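Local coordinates for protein putative xanthine dehydrogenase YAGS fad-binding subunit (Escherichia coli, PDB 5G5G) that probably oxidises aldehydes in the bacterial periplasm, as the molybdenum-cofactor subunit of a three-chain enzyme that also carries an iron-sulfur cluster and FAD, at residues 93-97 with 343-347; 187-193 with 239-245; 272-277 with 650-656. All coordinates share one frame; numbering follows the deposited sequence. Where two conformers were deposited one is given.

Contact 1. Residues 93-97 with 343-347; sequences DKNTA and LPEGN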
loop_
_atom_site.group_PDB
_atom_site.type_symbol
_atom_site.label_atom_id
_atom_site.label_comp_id
_atom_site.label_asym_id
_atom_site.label_seq_id
_atom_site.Cartn_x
_atom_site.Cartn_y
_atom_site.Cartn_z
ATOM N N ASP C 93 -15.857 -6.982 21.418
ATOM C CA ASP C 93 -14.830 -7.905 21.927
ATOM C C ASP C 93 -13.482 -7.897 21.171
ATOM O O ASP C 93 -12.478 -8.366 21.691
ATOM C CB ASP C 93 -15.406 -9.324 21.946
ATOM C CG ASP C 93 -16.468 -9.508 23.044
ATOM O OD1 ASP C 93 -16.711 -8.584 23.874
ATOM O OD2 ASP C 93 -17.055 -10.595 23.074
ATOM N N LYS C 94 -13.459 -7.339 19.972
ATOM C CA LYS C 94 -12.256 -7.319 19.166
ATOM C C LYS C 94 -11.656 -5.917 19.078
ATOM O O LYS C 94 -10.770 -5.676 18.244
ATOM C CB LYS C 94 -12.579 -7.797 17.762
ATOM C CG LYS C 94 -13.230 -9.158 17.641
ATOM C CD LYS C 94 -12.235 -10.250 17.771
ATOM C CE LYS C 94 -12.796 -11.584 17.222
ATOM N NZ LYS C 94 -13.989 -12.026 17.949
ATOM N N ASN C 95 -12.160 -4.987 19.881
ATOM C CA ASN C 95 -11.579 -3.630 19.981
ATOM C C ASN C 95 -10.879 -3.472 21.302
ATOM O O ASN C 95 -11.521 -3.602 22.318
ATOM C CB ASN C 95 -12.667 -2.560 19.846
ATOM C CG ASN C 95 -13.304 -2.543 18.460
ATOM O OD1 ASN C 95 -14.490 -2.774 18.355
ATOM N ND2 ASN C 95 -12.519 -2.289 17.396
ATOM N N THR C 96 -9.576 -3.246 21.306
ATOM C CA THR C 96 -8.854 -2.934 22.525
ATOM C C THR C 96 -9.008 -1.435 22.798
ATOM O O THR C 96 -9.603 -1.074 23.804
ATOM C CB THR C 96 -7.360 -3.290 22.447
ATOM O OG1 THR C 96 -7.261 -4.692 22.188
ATOM C CG2 THR C 96 -6.634 -2.953 23.719
ATOM N N ALA C 97 -8.491 -0.593 21.911
ATOM C CA ALA C 97 -8.771 0.827 22.008
ATOM C C ALA C 97 -10.246 1.106 21.744
ATOM O O ALA C 97 -10.885 0.544 20.839
ATOM C CB ALA C 97 -7.931 1.590 20.986
ATOM N N LEU C 343 1.363 3.501 21.940
ATOM C CA LEU C 343 1.172 3.702 20.524
ATOM C C LEU C 343 -0.237 3.231 20.138
ATOM O O LEU C 343 -0.955 2.661 20.958
ATOM C CB LEU C 343 2.206 2.897 19.767
ATOM C CG LEU C 343 3.651 3.376 19.861
ATOM C CD1 LEU C 343 4.596 2.322 19.321
ATOM C CD2 LEU C 343 3.856 4.688 19.116
ATOM N N PRO C 344 -0.648 3.472 18.880
ATOM C CA PRO C 344 -1.924 2.929 18.430
ATOM C C PRO C 344 -2.008 1.392 18.607
ATOM O O PRO C 344 -0.954 0.735 18.849
ATOM C CB PRO C 344 -1.966 3.354 16.965
ATOM C CG PRO C 344 -1.254 4.702 16.989
ATOM C CD PRO C 344 -0.064 4.386 17.873
ATOM N N GLU C 345 -3.217 0.872 18.536
ATOM C CA GLU C 345 -3.474 -0.555 18.773
ATOM C C GLU C 345 -2.703 -1.426 17.780
ATOM O O GLU C 345 -2.891 -1.321 16.573
ATOM C CB GLU C 345 -4.963 -0.891 18.608
ATOM C CG GLU C 345 -5.365 -2.311 18.989
ATOM C CD GLU C 345 -6.840 -2.544 18.776
ATOM O OE1 GLU C 345 -7.662 -1.873 19.454
ATOM O OE2 GLU C 345 -7.180 -3.418 17.962
ATOM N N GLY C 346 -1.917 -2.351 18.310
ATOM C CA GLY C 346 -1.314 -3.400 17.541
ATOM C C GLY C 346 -2.330 -4.500 17.302
ATOM O O GLY C 346 -3.119 -4.858 18.191
ATOM N N ASN C 347 -2.319 -5.055 16.105
ATOM C CA ASN C 347 -3.242 -6.144 15.823
ATOM C C ASN C 347 -2.824 -6.850 14.535
ATOM O O ASN C 347 -1.766 -6.565 13.957
ATOM C CB ASN C 347 -4.711 -5.640 15.771
ATOM C CG ASN C 347 -5.696 -6.622 16.404
ATOM O OD1 ASN C 347 -5.642 -7.852 16.146
ATOM N ND2 ASN C 347 -6.623 -6.097 17.155
HETATM O O HOH W 1 -9.559 -3.613 16.725
HETATM O O HOH W 2 -8.933 -7.702 18.168
HETATM O O HOH W 3 -9.985 -0.923 18.587
HETATM O O HOH W 4 -4.848 -5.906 20.321
#

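Contact 2. Residues 187-193 with 239-245; sequences HMAMEPH and GGGFGGK. With MCN (pterin cytosine dinucleotide), chain Y; MOS (dioxothiomolybdenum(VI) ion), chain Z.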
loop_
_atom_site.group_PDB
_atom_site.type_symbol
_atom_site.label_atom_id
_atom_site.label_comp_id
_atom_site.label_asym_id
_atom_site.label_seq_id
_atom_site.Cartn_x
_atom_site.Cartn_y
_atom_site.Cartn_z
ATOM N N HIS C 187 -1.237 -1.794 7.011
ATOM C CA HIS C 187 -1.893 -2.566 5.949
ATOM C C HIS C 187 -1.873 -1.858 4.600
ATOM O O HIS C 187 -1.605 -2.446 3.553
ATOM C CB HIS C 187 -3.317 -2.912 6.331
ATOM C CG HIS C 187 -3.422 -3.431 7.716
ATOM N ND1 HIS C 187 -3.530 -2.588 8.818
ATOM C CD2 HIS C 187 -3.387 -4.689 8.197
ATOM C CE1 HIS C 187 -3.546 -3.320 9.905
ATOM N NE2 HIS C 187 -3.471 -4.598 9.556
ATOM N N MET C 188 -2.159 -0.556 4.660
ATOM C CA MET C 188 -2.226 0.274 3.473
ATOM C C MET C 188 -3.149 -0.301 2.404
ATOM O O MET C 188 -2.883 -0.218 1.203
ATOM C CB MET C 188 -0.841 0.514 2.855
ATOM C CG MET C 188 0.236 0.948 3.827
ATOM S SD MET C 188 0.008 2.595 4.514
ATOM C CE MET C 188 0.316 3.605 3.188
ATOM N N ALA C 189 -4.282 -0.874 2.817
ATOM C CA ALA C 189 -5.254 -1.356 1.829
ATOM C C ALA C 189 -5.708 -0.183 0.990
ATOM O O ALA C 189 -5.911 0.921 1.527
ATOM C CB ALA C 189 -6.459 -2.002 2.515
ATOM N N MET C 190 -5.850 -0.404 -0.316
ATOM C CA MET C 190 -6.005 0.734 -1.222
ATOM C C MET C 190 -7.339 1.410 -1.029
ATOM O O MET C 190 -7.432 2.587 -1.296
ATOM C CB MET C 190 -5.790 0.312 -2.660
ATOM C CG MET C 190 -5.484 1.466 -3.612
ATOM S SD MET C 190 -4.061 2.479 -3.178
ATOM C CE MET C 190 -2.837 1.248 -2.914
ATOM N N GLU C 191 -8.370 0.691 -0.559
ATOM C CA GLU C 191 -9.631 1.342 -0.170
ATOM C C GLU C 191 -9.531 1.809 1.271
ATOM O O GLU C 191 -9.442 0.987 2.179
ATOM C CB GLU C 191 -10.852 0.410 -0.378
ATOM C CG GLU C 191 -12.194 1.024 0.032
ATOM C CD GLU C 191 -13.281 -0.017 0.310
ATOM O OE1 GLU C 191 -12.964 -1.224 0.523
ATOM O OE2 GLU C 191 -14.452 0.395 0.330
ATOM N N PRO C 192 -9.639 3.135 1.492
ATOM C CA PRO C 192 -9.703 3.621 2.847
ATOM C C PRO C 192 -10.909 3.011 3.522
ATOM O O PRO C 192 -11.968 2.827 2.870
ATOM C CB PRO C 192 -9.913 5.166 2.644
ATOM C CG PRO C 192 -9.262 5.482 1.339
ATOM C CD PRO C 192 -9.624 4.242 0.516
ATOM N N HIS C 193 -10.814 2.813 4.821
ATOM C CA HIS C 193 -11.950 2.332 5.574
ATOM C C HIS C 193 -13.116 3.315 5.363
ATOM O O HIS C 193 -12.951 4.526 5.440
ATOM C CB HIS C 193 -11.646 2.276 7.066
ATOM C CG HIS C 193 -10.639 1.253 7.455
ATOM N ND1 HIS C 193 -9.313 1.327 7.106
ATOM C CD2 HIS C 193 -10.773 0.109 8.162
ATOM C CE1 HIS C 193 -8.675 0.281 7.593
ATOM N NE2 HIS C 193 -9.534 -0.468 8.248
ATOM N N GLY C 239 -11.970 -3.340 -0.945
ATOM C CA GLY C 239 -10.788 -2.952 -1.609
ATOM C C GLY C 239 -9.564 -3.273 -0.776
ATOM O O GLY C 239 -8.713 -2.396 -0.533
ATOM N N GLY C 240 -9.404 -4.559 -0.431
ATOM C CA GLY C 240 -8.256 -4.993 0.344
ATOM C C GLY C 240 -8.450 -4.799 1.828
ATOM O O GLY C 240 -9.189 -3.906 2.267
ATOM N N GLY C 241 -7.790 -5.636 2.633
ATOM C CA GLY C 241 -7.837 -5.512 4.090
ATOM C C GLY C 241 -6.543 -5.957 4.784
ATOM O O GLY C 241 -5.988 -5.226 5.611
ATOM N N PHE C 242 -6.103 -7.144 4.428
ATOM C CA PHE C 242 -4.838 -7.709 4.929
ATOM C C PHE C 242 -4.790 -7.819 6.455
ATOM O O PHE C 242 -3.701 -7.766 7.072
ATOM C CB PHE C 242 -3.624 -6.947 4.378
ATOM C CG PHE C 242 -3.703 -6.703 2.927
ATOM C CD1 PHE C 242 -3.490 -7.736 2.015
ATOM C CD2 PHE C 242 -4.127 -5.451 2.428
ATOM C CE1 PHE C 242 -3.633 -7.520 0.650
ATOM C CE2 PHE C 242 -4.260 -5.237 1.077
ATOM C CZ PHE C 242 -4.051 -6.277 0.182
ATOM N N GLY C 243 -5.950 -8.005 7.089
ATOM C CA GLY C 243 -6.070 -8.029 8.547
ATOM C C GLY C 243 -6.641 -6.761 9.155
ATOM O O GLY C 243 -7.241 -6.801 10.221
ATOM N N GLY C 244 -6.429 -5.671 8.451
ATOM C CA GLY C 244 -6.842 -4.354 8.889
ATOM C C GLY C 244 -8.322 -4.097 8.906
ATOM O O GLY C 244 -8.802 -3.062 9.432
ATOM N N LYS C 245 -9.074 -4.981 8.280
ATOM C CA LYS C 245 -10.516 -4.885 8.243
ATOM C C LYS C 245 -11.185 -6.112 8.812
ATOM O O LYS C 245 -12.345 -6.343 8.573
ATOM C CB LYS C 245 -10.984 -4.603 6.802
ATOM C CG LYS C 245 -10.583 -3.200 6.337
ATOM C CD LYS C 245 -10.940 -2.984 4.893
ATOM C CE LYS C 245 -10.334 -1.689 4.335
ATOM N NZ LYS C 245 -10.621 -1.465 2.882
HETATM N N1 MCN Y . -7.127 -20.503 -2.784
HETATM C C2 MCN Y . -7.285 -21.527 -3.823
HETATM N N3 MCN Y . -7.052 -22.837 -3.073
HETATM C C4 MCN Y . -6.657 -23.120 -1.842
HETATM C C5 MCN Y . -6.682 -21.911 -0.948
HETATM C C6 MCN Y . -6.836 -20.725 -1.458
HETATM O O2 MCN Y . -7.549 -21.428 -4.905
HETATM N N4 MCN Y . -6.366 -24.261 -1.327
HETATM C "C1'" MCN Y . -7.122 -19.167 -3.357
HETATM C C2D MCN Y . -8.575 -18.687 -3.730
HETATM O "O2'" MCN Y . -8.507 -17.725 -4.780
HETATM C "C3'" MCN Y . -8.930 -18.086 -2.466
HETATM C C4D MCN Y . -7.698 -17.295 -1.833
HETATM O O4D MCN Y . -6.647 -18.225 -2.386
HETATM O "O3'" MCN Y . -10.048 -17.127 -2.434
HETATM C "C5'" MCN Y . -7.446 -17.168 -0.447
HETATM O "O5'" MCN Y . -7.995 -18.209 0.326
HETATM P PA MCN Y . -7.470 -18.412 1.770
HETATM O O1A MCN Y . -8.450 -19.355 2.464
HETATM O O2A MCN Y . -6.009 -18.698 1.754
HETATM O O3A MCN Y . -7.638 -16.890 2.475
HETATM P PB MCN Y . -8.993 -16.353 3.088
HETATM O O1B MCN Y . -9.107 -16.749 4.496
HETATM O O2B MCN Y . -10.119 -16.642 2.149
HETATM O O3B MCN Y . -8.710 -14.816 2.916
HETATM C C10 MCN Y . -7.934 -14.097 3.966
HETATM C "C9'" MCN Y . -6.513 -13.850 3.601
HETATM C "C8'" MCN Y . -5.805 -13.201 4.911
HETATM S "S8'" MCN Y . -6.085 -13.832 6.438
HETATM C "C7'" MCN Y . -5.221 -12.124 4.715
HETATM S "S7'" MCN Y . -4.553 -11.156 6.062
HETATM C "C6'" MCN Y . -4.788 -11.629 3.301
HETATM C C7 MCN Y . -5.121 -12.844 2.310
HETATM O "O9'" MCN Y . -6.422 -13.260 2.410
HETATM N "N5'" MCN Y . -5.809 -10.493 3.008
HETATM C C4A MCN Y . -5.966 -10.029 1.593
HETATM N "N8'" MCN Y . -4.967 -12.324 0.935
HETATM C C4B MCN Y . -5.525 -11.146 0.586
HETATM N "N1'" MCN Y . -5.497 -10.770 -0.758
HETATM C "C2'" MCN Y . -6.247 -9.700 -1.256
HETATM N "N2'" MCN Y . -6.215 -9.347 -2.450
HETATM N "N3'" MCN Y . -6.595 -8.769 -0.316
HETATM C "C4'" MCN Y . -6.706 -8.873 1.061
HETATM O "O4'" MCN Y . -7.078 -8.111 1.973
HETATM MO MO MOS Z . -5.534 -12.112 7.920
HETATM S S MOS Z . -4.144 -11.025 9.422
HETATM O O1 MOS Z . -6.939 -11.032 8.148
HETATM O O2 MOS Z . -5.678 -13.416 9.553
HETATM O O HOH W 5 -5.890 -3.154 -1.447
#

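Contact 3. Residues 272-277 with 650-656; sequences RPSIPN and YFVNHDM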
loop_
_atom_site.group_PDB
_atom_site.type_symbol
_atom_site.label_atom_id
_atom_site.label_comp_id
_atom_site.label_asym_id
_atom_site.label_seq_id
_atom_site.Cartn_x
_atom_site.Cartn_y
_atom_site.Cartn_z
ATOM N N ARG C 272 -6.871 8.994 4.284
ATOM C CA ARG C 272 -5.642 8.211 4.232
ATOM C C ARG C 272 -4.623 8.665 5.322
ATOM O O ARG C 272 -4.039 7.794 5.992
ATOM C CB ARG C 272 -5.014 8.225 2.832
ATOM C CG ARG C 272 -3.743 7.409 2.705
ATOM C CD ARG C 272 -3.921 5.943 3.006
ATOM N NE ARG C 272 -4.788 5.355 2.020
ATOM C CZ ARG C 272 -5.198 4.101 2.012
ATOM N NH1 ARG C 272 -4.842 3.262 3.002
ATOM N NH2 ARG C 272 -5.974 3.700 1.008
ATOM N N PRO C 273 -4.376 9.968 5.472
ATOM C CA PRO C 273 -3.405 10.380 6.512
ATOM C C PRO C 273 -3.737 9.988 7.948
ATOM O O PRO C 273 -2.813 9.962 8.792
ATOM C CB PRO C 273 -3.301 11.905 6.350
ATOM C CG PRO C 273 -3.897 12.232 5.029
ATOM C CD PRO C 273 -4.821 11.128 4.661
ATOM N N SER C 274 -5.002 9.697 8.231
ATOM C CA SER C 274 -5.428 9.268 9.561
ATOM C C SER C 274 -5.345 7.769 9.789
ATOM O O SER C 274 -5.376 7.334 10.949
ATOM C CB SER C 274 -6.863 9.684 9.825
ATOM O OG SER C 274 -7.763 8.873 9.118
ATOM N N ILE C 275 -5.252 6.989 8.719
ATOM C CA ILE C 275 -5.365 5.538 8.804
ATOM C C ILE C 275 -4.226 4.894 9.611
ATOM O O ILE C 275 -4.499 4.160 10.526
ATOM C CB ILE C 275 -5.649 4.862 7.454
ATOM C CG1 ILE C 275 -7.063 5.271 7.008
ATOM C CG2 ILE C 275 -5.538 3.336 7.575
ATOM C CD1 ILE C 275 -7.402 4.835 5.609
ATOM N N PRO C 276 -2.982 5.234 9.319
ATOM C CA PRO C 276 -1.926 4.475 10.002
ATOM C C PRO C 276 -1.906 4.577 11.549
ATOM O O PRO C 276 -1.566 3.582 12.216
ATOM C CB PRO C 276 -0.648 4.987 9.343
ATOM C CG PRO C 276 -1.083 5.377 7.984
ATOM C CD PRO C 276 -2.442 6.017 8.205
ATOM N N ASN C 277 -2.257 5.756 12.110
ATOM C CA ASN C 277 -2.402 5.922 13.551
ATOM C C ASN C 277 -3.807 5.658 14.087
ATOM O O ASN C 277 -3.932 5.213 15.222
ATOM C CB ASN C 277 -1.890 7.296 14.058
ATOM C CG ASN C 277 -0.410 7.456 13.926
ATOM O OD1 ASN C 277 0.369 6.974 14.765
ATOM N ND2 ASN C 277 0.005 8.089 12.874
ATOM N N TYR C 650 3.869 8.532 18.242
ATOM C CA TYR C 650 3.052 8.231 17.084
ATOM C C TYR C 650 3.899 7.787 15.916
ATOM O O TYR C 650 5.132 7.855 15.950
ATOM C CB TYR C 650 2.151 9.424 16.709
ATOM C CG TYR C 650 2.840 10.517 15.915
ATOM C CD1 TYR C 650 3.851 11.290 16.478
ATOM C CD2 TYR C 650 2.509 10.774 14.605
ATOM C CE1 TYR C 650 4.548 12.257 15.735
ATOM C CE2 TYR C 650 3.150 11.777 13.865
ATOM C CZ TYR C 650 4.184 12.502 14.439
ATOM O OH TYR C 650 4.822 13.477 13.714
ATOM N N PHE C 651 3.226 7.290 14.892
ATOM C CA PHE C 651 3.886 6.918 13.677
ATOM C C PHE C 651 3.977 8.127 12.765
ATOM O O PHE C 651 2.957 8.656 12.319
ATOM C CB PHE C 651 3.142 5.749 12.964
ATOM C CG PHE C 651 2.925 4.539 13.839
ATOM C CD1 PHE C 651 3.992 3.927 14.511
ATOM C CD2 PHE C 651 1.671 3.978 13.971
ATOM C CE1 PHE C 651 3.764 2.792 15.278
ATOM C CE2 PHE C 651 1.431 2.863 14.769
ATOM C CZ PHE C 651 2.496 2.264 15.422
ATOM N N VAL C 652 5.204 8.525 12.445
ATOM C CA VAL C 652 5.480 9.829 11.785
ATOM C C VAL C 652 5.120 9.867 10.300
ATOM O O VAL C 652 4.518 10.815 9.830
ATOM C CB VAL C 652 6.961 10.231 11.986
ATOM C CG1 VAL C 652 7.335 11.501 11.250
ATOM C CG2 VAL C 652 7.299 10.437 13.460
ATOM N N ASN C 653 5.506 8.810 9.578
ATOM C CA ASN C 653 5.360 8.751 8.165
ATOM C C ASN C 653 4.027 8.132 7.838
ATOM O O ASN C 653 3.942 7.040 7.240
ATOM C CB ASN C 653 6.557 7.969 7.542
ATOM C CG ASN C 653 6.687 6.580 8.081
ATOM O OD1 ASN C 653 6.346 6.283 9.234
ATOM N ND2 ASN C 653 7.130 5.700 7.230
ATOM N N HIS C 654 2.957 8.872 8.136
ATOM C CA HIS C 654 1.628 8.273 8.178
ATOM C C HIS C 654 0.740 8.561 6.971
ATOM O O HIS C 654 -0.368 9.004 7.109
ATOM C CB HIS C 654 0.907 8.565 9.503
ATOM C CG HIS C 654 0.740 10.023 9.837
ATOM N ND1 HIS C 654 -0.234 10.819 9.282
ATOM C CD2 HIS C 654 1.382 10.808 10.739
ATOM C CE1 HIS C 654 -0.178 12.033 9.800
ATOM N NE2 HIS C 654 0.792 12.049 10.700
ATOM N N ASP C 655 1.245 8.239 5.790
ATOM C CA ASP C 655 0.486 8.332 4.573
ATOM C C ASP C 655 1.078 7.397 3.529
ATOM O O ASP C 655 2.003 6.617 3.838
ATOM C CB ASP C 655 0.331 9.784 4.122
ATOM C CG ASP C 655 1.639 10.423 3.712
ATOM O OD1 ASP C 655 2.486 9.760 3.060
ATOM O OD2 ASP C 655 1.827 11.590 4.072
ATOM N N MET C 656 0.511 7.455 2.326
ATOM C CA MET C 656 0.786 6.519 1.248
ATOM C C MET C 656 2.031 6.949 0.439
ATOM O O MET C 656 2.398 6.227 -0.487
ATOM C CB MET C 656 -0.515 6.371 0.424
ATOM C CG MET C 656 -0.567 5.479 -0.802
ATOM S SD MET C 656 -0.344 3.688 -0.506
ATOM C CE MET C 656 -1.982 3.207 0.079
#

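Contact 1. Residues 93-97 with 343-347
The carboxylate of Glu345 crosses to the loop 93-97 and gathers two successive backbone N-H groups on one oxygen. Ala97 N meets OE1 of Glu345 at 2.9 Å, almost in line with the C-O bond. Thr96 N reaches the same OE1 at 3.0 Å, but from above the carboxylate plane (48° out of it) and along a less straight path, with 132° at the hydrogen. Glu345 spans the gap because its CG stands anti to the backbone N (chi1 -173°) and the chain beyond is extended. The other oxygen is met on its anti side, somewhat out of the carboxylate plane: Asn347 ND2 donates to Glu345 OE2 at 2.9 Å, with OE2 lying in the amide plane of Asn347. With both oxygens engaged, the rotation of the carboxylate is fixed. The contact joins the alpha/beta hammerhead domain to the molybdopterin-binding domain that follows it, loop against loop. Water adds a second layer. One molecule donates to Lys94 O at 2.7 Å and accepts from Asn347 ND2 at 3.0 Å, while another accepts from Asn95 ND2 and sits 2.7 Å from Glu345 OE1. That Asn95 amide also donates to Leu248 O. Van der Waals contact is slight: Thr96 CB lies 4.1 Å from Glu345 CG, the two side chains crossing at a slant.

Contact 2. Residues 187-193 with 239-245
Lys245 NZ is gripped from several sides: it donates to Glu191 O at 2.8 Å across the contact and to Gly240 O at 2.9 Å within its own loop, and forms a longer, weak salt bridge to Glu191 OE1 at 3.3 Å. Ser209 OG completes the group around this buried amine. The lysine chain, extended beyond CG, bridges the base of a glycine-rich loop of the molybdopterin-binding domain, where a type I' turn from Gly241 to Gly244 presents its backbone to the cofactor. Gly241 N and Phe242 N, at 2.7 and 2.8 Å, both donate to O4' of the pterin cytosine dinucleotide, and the Phe242 ring lays one face against the same end of the pterin while its edge meets Ala189 CA. With an alanine in place of Phe242, the pterin would probably lose this aromatic cover and a gap would open beside Ala189. Gly244 CA rests over the face of the His187 ring, 3.4 Å from its centroid, where a CB would clash with the ring. His187 NE2 is hydrogen-bonded to Ala348 O. At the start of the glycine loop, Gly239 N donates to Glu191 OE1 from above the carboxylate plane, an oxygen that Ser209 OG also binds. His193 NE2 donates to Gly244 O at 2.9 Å, almost straight at 172°, in its own ring plane but from above the carbonyl plane, while Lys245 CE sits over the ring's face.

Contact 3. Residues 272-277 with 650-656
This buried contact, part polar and part apolar, sets residues 272-277, a 3-10 turn running into the short helix 275-278, against strand 650-651 and the loop that follows it, and rests chiefly on the Asn277 amide, which pairs with the backbone of Phe651. Asn277 OD1 accepts from Phe651 N at 2.9 Å, the donor lying in the carbonyl plane on a lone pair, and Asn277 ND2 returns a bond to Phe651 O at 3.1 Å, nearly straight at 174°. CG of Asn277 stands anti to its carbonyl carbon (chi1 -67°), which carries the amide out from the helix to form both bonds. One side chain thus satisfies both N-H and C=O of a residue in the two-stranded antiparallel sheet 644-645/650-651, and the paired bonds hold the amide flat. The Phe651 ring edge meets Pro276 O, with CD2 at 3.7 Å, and His281 packs edge-to-face on that ring. The contact joins the two sequence regions assigned to molybdopterin binding, far apart along the chain. Beyond the strand, His654 lies almost perpendicular to the Asn277 amide (82°), with its CB 3.5 Å from Asn277 ND2. Its ND1 gives Pro273 O a weak, bent bond of 2.8 Å, while NE2 is hydrogen-bonded to an acidic side chain of another protein chain. Pro276 CB packs 3.9 Å from His654 CB. Pro273 CA also makes a CA-H...O contact with His654 O at 3.4 Å. Less certainly, in one of two deposited conformers, Met656 CE rests over a face of the Arg272 guanidinium, which also hydrogen-bonds the backbone of a neighbouring chain.

Contact 2 lies closest to the catalytic metal, its glycine-rich loop touching both the pterin and the molybdenum group. Contact 1 is centred about 16 Å away from contact 2 and does not touch it. Even so, the side chain of Asn347 is about 8 Å from the bound dioxothiomolybdenum(VI) ion. Contact 3 meets both others. Pro344 CB of contact 1 packs at 3.2 Å against Asn277 O, and Arg272 NH2 probably donates to Ala189 O of contact 2 at 2.8 Å. Contacts 2 and 3 also lie near the other redox groups: the Met190 side chain is about 4 Å from the iron-sulfur cluster, and that of Asp655 about 8 Å from the FAD.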